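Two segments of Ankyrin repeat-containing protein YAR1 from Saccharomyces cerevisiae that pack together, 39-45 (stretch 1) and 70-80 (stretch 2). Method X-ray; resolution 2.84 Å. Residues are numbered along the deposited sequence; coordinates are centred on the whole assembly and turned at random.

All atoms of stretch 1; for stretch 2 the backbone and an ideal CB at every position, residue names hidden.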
# COMPACT_ATOMS: atom_id res chain seq x y z
N SER B 39 -34.02 -48.85 -31.54
CA SER B 39 -32.75 -49.46 -31.13
C SER B 39 -31.98 -48.52 -30.22
O SER B 39 -31.90 -47.31 -30.49
CB SER B 39 -31.90 -49.80 -32.35
OG SER B 39 -30.62 -50.26 -31.93
N PRO B 40 -31.39 -49.06 -29.15
CA PRO B 40 -30.58 -48.26 -28.23
C PRO B 40 -29.34 -47.72 -28.92
O PRO B 40 -28.72 -46.77 -28.43
CB PRO B 40 -30.18 -49.27 -27.15
CG PRO B 40 -31.16 -50.41 -27.28
CD PRO B 40 -31.45 -50.48 -28.74
N GLU B 41 -28.99 -48.32 -30.05
CA GLU B 41 -27.84 -47.91 -30.86
C GLU B 41 -28.04 -46.52 -31.44
O GLU B 41 -27.08 -45.84 -31.83
CB GLU B 41 -27.63 -48.93 -31.98
CG GLU B 41 -26.32 -48.81 -32.74
CD GLU B 41 -26.15 -49.92 -33.76
OE1 GLU B 41 -26.91 -50.91 -33.70
OE2 GLU B 41 -25.25 -49.81 -34.62
N LEU B 42 -29.30 -46.08 -31.47
CA LEU B 42 -29.69 -44.83 -32.13
C LEU B 42 -29.94 -43.68 -31.15
O LEU B 42 -30.20 -42.55 -31.56
CB LEU B 42 -30.93 -45.05 -33.01
CG LEU B 42 -30.68 -45.00 -34.53
CD1 LEU B 42 -29.79 -46.14 -34.95
CD2 LEU B 42 -31.99 -44.98 -35.31
N LEU B 43 -29.87 -43.98 -29.85
CA LEU B 43 -30.07 -42.97 -28.82
C LEU B 43 -29.05 -41.85 -28.96
O LEU B 43 -29.38 -40.67 -28.78
CB LEU B 43 -29.98 -43.59 -27.42
CG LEU B 43 -29.93 -42.63 -26.22
CD1 LEU B 43 -31.17 -41.75 -26.15
CD2 LEU B 43 -29.74 -43.37 -24.91
N SER B 44 -27.82 -42.22 -29.28
CA SER B 44 -26.74 -41.24 -29.42
C SER B 44 -26.87 -40.31 -30.63
O SER B 44 -26.03 -39.44 -30.84
CB SER B 44 -25.38 -41.94 -29.43
OG SER B 44 -25.30 -42.90 -30.47
N THR B 45 -27.93 -40.49 -31.43
CA THR B 45 -28.11 -39.70 -32.65
C THR B 45 -29.29 -38.72 -32.57
O THR B 45 -29.46 -37.87 -33.45
CB THR B 45 -28.25 -40.60 -33.91
OG1 THR B 45 -29.61 -41.00 -34.10
CG2 THR B 45 -27.34 -41.82 -33.80
N UNK B 70 -28.76 -43.65 -16.90
CA UNK B 70 -29.34 -44.59 -17.85
C UNK B 70 -28.90 -44.29 -19.28
O UNK B 70 -28.47 -45.18 -20.01
CB UNK B 70 -30.87 -44.56 -17.76
N UNK B 71 -29.02 -43.03 -19.67
CA UNK B 71 -28.61 -42.61 -20.99
C UNK B 71 -27.16 -43.02 -21.24
O UNK B 71 -26.83 -43.55 -22.30
CB UNK B 71 -28.78 -41.10 -21.15
N UNK B 72 -26.31 -42.80 -20.25
CA UNK B 72 -24.90 -43.11 -20.40
C UNK B 72 -24.65 -44.61 -20.47
O UNK B 72 -23.87 -45.07 -21.31
CB UNK B 72 -24.10 -42.50 -19.24
N UNK B 73 -25.30 -45.36 -19.59
CA UNK B 73 -25.15 -46.82 -19.58
C UNK B 73 -25.55 -47.43 -20.93
O UNK B 73 -24.81 -48.21 -21.53
CB UNK B 73 -25.99 -47.43 -18.46
N UNK B 74 -26.73 -47.04 -21.41
CA UNK B 74 -27.26 -47.48 -22.69
C UNK B 74 -26.34 -47.15 -23.87
O UNK B 74 -26.05 -48.01 -24.70
CB UNK B 74 -28.63 -46.85 -22.92
N UNK B 75 -25.87 -45.92 -23.95
CA UNK B 75 -24.99 -45.53 -25.04
C UNK B 75 -23.69 -46.34 -25.02
O UNK B 75 -23.21 -46.81 -26.06
CB UNK B 75 -24.68 -44.03 -24.96
N UNK B 76 -23.14 -46.51 -23.82
CA UNK B 76 -21.89 -47.25 -23.61
C UNK B 76 -22.03 -48.70 -24.03
O UNK B 76 -21.15 -49.25 -24.69
CB UNK B 76 -21.46 -47.17 -22.14
N UNK B 77 -23.15 -49.30 -23.66
CA UNK B 77 -23.43 -50.70 -23.96
C UNK B 77 -23.67 -50.94 -25.45
O UNK B 77 -23.26 -51.97 -25.99
CB UNK B 77 -24.65 -51.17 -23.16
N UNK B 78 -24.31 -49.98 -26.11
CA UNK B 78 -24.78 -50.16 -27.49
C UNK B 78 -23.85 -49.59 -28.57
O UNK B 78 -24.09 -49.80 -29.76
CB UNK B 78 -26.16 -49.51 -27.64
N UNK B 79 -22.81 -48.88 -28.17
CA UNK B 79 -21.92 -48.25 -29.15
C UNK B 79 -20.43 -48.56 -28.90
O UNK B 79 -20.05 -49.14 -27.88
CB UNK B 79 -22.14 -46.74 -29.13
N UNK B 80 -19.59 -48.17 -29.85
CA UNK B 80 -18.15 -48.35 -29.71
C UNK B 80 -17.63 -47.38 -28.67
O UNK B 80 -18.31 -46.42 -28.31
CB UNK B 80 -17.43 -48.15 -31.05

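Residues 40-45 form a short 3-10 segment, preceded by Ser39 in a loop or turn, that offers the neighbouring helix Pro40, Leu43 and Ser44, whose CA-to-CB bonds point toward it, with Glu41 lying sideways.

Position 70 is helical, and its ideal CB has nothing of stretch 1 within 5.5 Å, so many residues would fit. It is Tyr70, with chi1 t; its ring end comes nearer than its CB but stops short of contact.

At position 71 the bond runs sideways and the ideal CB lies 4.5 Å from Leu43 CD2. A branched or long aliphatic side chain could reach that methyl. Ile71 does so, placing CG2 4.0 Å from Leu43 CD2.

Positions 72 and 73 leave stretch 1 alone, the first pointing away and the second out of reach, so the visible atoms set little preference. They are Leu72 and Glu73.

Position 74 points toward stretch 1, with its ideal CB 4.2 Å from Leu43 CD2 and 5.1 Å from Pro40 CB. A compact side chain with a methyl to offer suits this gap: alanine, valine or threonine. Thr74 sets CG2 3.6 Å from Pro40 CB and 4.1 Å from Leu43 CD2. Its rotamer m lets OG1 donate a hydrogen bond to Tyr70 O (2.9 Å), one turn back, so the polar branch is satisfied within its own helix.

Position 75 lies sideways, its ideal CB 5.0 Å from Ser44 CB and 5.1 Å from Leu43 CD2. Valine, isoleucine or leucine could close these distances. In Val75, CG2 packs 3.8 Å from Leu43 CD2, and both methyls approach Ser44 CB, CG1 at 4.2 Å and CG2 at 4.3 Å.

Positions 76 and 77 are out of reach and could be polar; Ser76 and Arg77 make no contact with stretch 1.

Position 78 is tight: its CA is 5.1 Å from Glu41 CA, and the ideal CB is 3.8 Å from Pro40 O and 3.9 Å from Glu41 N. A small residue is favoured. Ala78 fits, its CB 4.0 Å from Pro40 CB in an apolar contact.

Position 79 is the first to leave helical phi/psi (-130/171). Its ideal CB lies 5.1 Å from Ser44 OG, and Glu41 O is also accessible, so a polar side chain able to both donate and accept, such as asparagine or glutamine, is attractive. Asn79 brings its amide end near both Glu41 O and Ser44 OG, although that group is probably turned over in the model.

Position 80, beyond reach of stretch 1, precedes another helix; serine, threonine, aspartate or asparagine would suit an N-cap. Ser80 caps a backbone N just past the stretch.

Stretch 2, residues 70-80: YILETVSRANS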
# COMPACT_ATOMS: atom_id res chain seq x y z
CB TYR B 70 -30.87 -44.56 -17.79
CG TYR B 70 -31.53 -45.36 -18.89
CD1 TYR B 70 -31.70 -46.73 -18.76
CD2 TYR B 70 -31.96 -44.75 -20.06
CE1 TYR B 70 -32.30 -47.48 -19.77
CE2 TYR B 70 -32.57 -45.49 -21.07
CZ TYR B 70 -32.73 -46.85 -20.93
OH TYR B 70 -33.33 -47.58 -21.94
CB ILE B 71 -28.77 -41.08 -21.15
CG1 ILE B 71 -30.25 -40.71 -21.10
CG2 ILE B 71 -28.14 -40.61 -22.45
CD1 ILE B 71 -30.54 -39.25 -21.09
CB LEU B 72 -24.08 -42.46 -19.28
CG LEU B 72 -23.81 -40.97 -19.44
CD1 LEU B 72 -23.16 -40.40 -18.19
CD2 LEU B 72 -22.95 -40.71 -20.67
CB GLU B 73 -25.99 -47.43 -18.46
CG GLU B 73 -25.38 -47.29 -17.07
CD GLU B 73 -26.33 -47.72 -15.97
OE1 GLU B 73 -27.51 -48.01 -16.28
OE2 GLU B 73 -25.90 -47.77 -14.80
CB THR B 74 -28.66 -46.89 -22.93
OG1 THR B 74 -29.51 -47.25 -21.83
CG2 THR B 74 -29.26 -47.42 -24.21
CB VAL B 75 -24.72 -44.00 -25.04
CG1 VAL B 75 -23.60 -43.64 -25.99
CG2 VAL B 75 -26.00 -43.24 -25.39
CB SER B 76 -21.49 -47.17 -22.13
OG SER B 76 -20.61 -48.22 -21.77
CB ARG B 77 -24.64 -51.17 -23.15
CG ARG B 77 -24.84 -52.67 -23.12
CD ARG B 77 -25.81 -53.07 -22.01
NE ARG B 77 -25.34 -52.62 -20.70
CZ ARG B 77 -25.61 -53.24 -19.55
NH1 ARG B 77 -26.34 -54.35 -19.55
NH2 ARG B 77 -25.14 -52.76 -18.40
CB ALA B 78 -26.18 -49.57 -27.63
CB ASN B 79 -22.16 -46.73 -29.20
CG ASN B 79 -23.55 -46.37 -29.72
OD1 ASN B 79 -24.35 -45.76 -29.01
ND2 ASN B 79 -23.83 -46.73 -30.97
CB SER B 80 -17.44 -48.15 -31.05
OG SER B 80 -17.38 -46.78 -31.41
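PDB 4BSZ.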